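Local coordinates for carboxymuconolactone decarboxylase family protein (Thermotoga maritima, PDB 1VKE), which is possibly involved in the antioxidative response, perhaps as a peroxiredoxin-like oxidoreductase of the carboxymuconolactone decarboxylase family that carries a CXXC disulfide, at the interface of chains A and B. Numbering follows the deposited sequence. Chains: chain A/B, carboxymuconolactone decarboxylase family protein.

The interface of chains A and B. Residues chain A 70, 105-106, 109; chain B 69-71, 74.
A:Arg70 reaches across to the backbone carbonyl of B:Leu69 and grips its oxygen end-on with both terminal nitrogens. A:Arg70 NH2 lies 2.8 Å from B:Leu69 O, in the carbonyl plane and on a lone pair. A:Arg70 NH1 bonds to the same B:Leu69 O at 2.9 Å, but sits tilted 29° from that plane. The oxygen lies nearly in the plane of the guanidinium, so the two bonds should limit rotation of that group. The arginine chain bends at chi3 (-78°), which turns its tip toward chain B. A:Ile106 CD1 rests over one face of the guanidinium, offset toward the rim.

The other branch of A:Ile106, CG2, packs between B:Leu69 and B:Cys71. A:Ile106 CG2 is 3.9 Å from B:Leu69 CD1 and equally far from B:Cys71 CB. The isoleucine and leucine side chains meet at about a right angle. B:Cys71 and B:Cys74 form the disulfide of a CXXC motif, the probable redox site of this family, with B:Cys74 on helix 72-84. The 3-10 helix 105-107 and the start of helix 108-126 of chain A pack against this disulfide. The deposited assembly holds six copies, so this may be a true subunit contact, and the patch may help to shield the sulfurs. With SG anti to the backbone N (chi1 176°), B:Cys71 turns its sulfur toward the ring of A:Pro109, where B:Cys71 SG lies 3.8 Å from A:Pro109 CG. B:Cys74 SG lies against the backbone of A:Ile106, 3.9 Å from A:Ile106 CA.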
loop_
_atom_site.group_PDB
_atom_site.type_symbol
_atom_site.label_atom_id
_atom_site.label_comp_id
_atom_site.label_asym_id
_atom_site.label_seq_id
_atom_site.Cartn_x
_atom_site.Cartn_y
_atom_site.Cartn_z
ATOM N N ARG A 70 -1.390 8.150 -0.329
ATOM C CA ARG A 70 -0.189 8.786 0.219
ATOM C C ARG A 70 0.888 9.048 -0.870
ATOM O O ARG A 70 2.077 8.724 -0.694
ATOM C CB ARG A 70 0.369 7.904 1.316
ATOM C CG ARG A 70 -0.512 7.870 2.535
ATOM C CD ARG A 70 0.165 7.207 3.684
ATOM N NE ARG A 70 0.128 5.778 3.530
ATOM C CZ ARG A 70 1.132 4.923 3.896
ATOM N NH1 ARG A 70 2.305 5.328 4.344
ATOM N NH2 ARG A 70 0.930 3.633 3.759
ATOM N N SER A 105 -4.121 7.353 10.509
ATOM C CA SER A 105 -3.152 8.314 10.967
ATOM C C SER A 105 -1.892 8.367 10.140
ATOM O O SER A 105 -1.213 9.367 10.183
ATOM C CB SER A 105 -2.842 8.147 12.457
ATOM O OG SER A 105 -2.067 6.997 12.693
ATOM N N ILE A 106 -1.550 7.296 9.411
ATOM C CA ILE A 106 -0.447 7.342 8.438
ATOM C C ILE A 106 -0.621 8.390 7.404
ATOM O O ILE A 106 0.339 8.743 6.701
ATOM C CB ILE A 106 -0.233 5.959 7.730
ATOM C CG1 ILE A 106 -1.555 5.510 7.006
ATOM C CG2 ILE A 106 0.435 4.966 8.650
ATOM C CD1 ILE A 106 -1.381 4.274 6.274
ATOM N N PRO A 109 1.127 12.939 8.043
ATOM C CA PRO A 109 2.283 13.630 7.443
ATOM C C PRO A 109 1.949 14.220 6.066
ATOM O O PRO A 109 2.411 15.308 5.699
ATOM C CB PRO A 109 3.332 12.515 7.313
ATOM C CG PRO A 109 2.978 11.586 8.435
ATOM C CD PRO A 109 1.464 11.551 8.402
ATOM N N LEU B 69 3.454 -0.174 7.235
ATOM C CA LEU B 69 2.760 0.774 6.380
ATOM C C LEU B 69 3.716 1.805 5.801
ATOM O O LEU B 69 3.295 2.654 4.981
ATOM C CB LEU B 69 1.631 1.445 7.111
ATOM C CG LEU B 69 0.503 0.462 7.439
ATOM C CD1 LEU B 69 -0.412 1.115 8.465
ATOM C CD2 LEU B 69 -0.301 0.040 6.233
ATOM N N ARG B 70 4.995 1.754 6.216
ATOM C CA ARG B 70 6.067 2.519 5.577
ATOM C C ARG B 70 5.809 4.023 5.653
ATOM O O ARG B 70 5.888 4.735 4.653
ATOM C CB ARG B 70 6.241 2.070 4.140
ATOM C CG ARG B 70 6.810 0.714 4.063
ATOM C CD ARG B 70 7.142 0.274 2.667
ATOM N NE ARG B 70 5.995 -0.035 1.861
ATOM C CZ ARG B 70 5.868 0.294 0.530
ATOM N NH1 ARG B 70 6.720 1.059 -0.158
ATOM N NH2 ARG B 70 4.804 -0.107 -0.094
ATOM N N CYS B 71 5.490 4.493 6.858
ATOM C CA CYS B 71 5.341 5.942 7.148
ATOM C C CYS B 71 6.526 6.410 8.002
ATOM O O CYS B 71 6.557 6.163 9.227
ATOM C CB CYS B 71 4.070 6.146 7.942
ATOM S SG CYS B 71 3.791 7.876 8.488
ATOM N N CYS B 74 5.756 8.684 11.112
ATOM C CA CYS B 74 5.047 7.889 12.120
ATOM C C CYS B 74 6.065 6.985 12.865
ATOM O O CYS B 74 6.036 6.837 14.077
ATOM C CB CYS B 74 4.014 6.970 11.492
ATOM S SG CYS B 74 2.826 7.831 10.455
#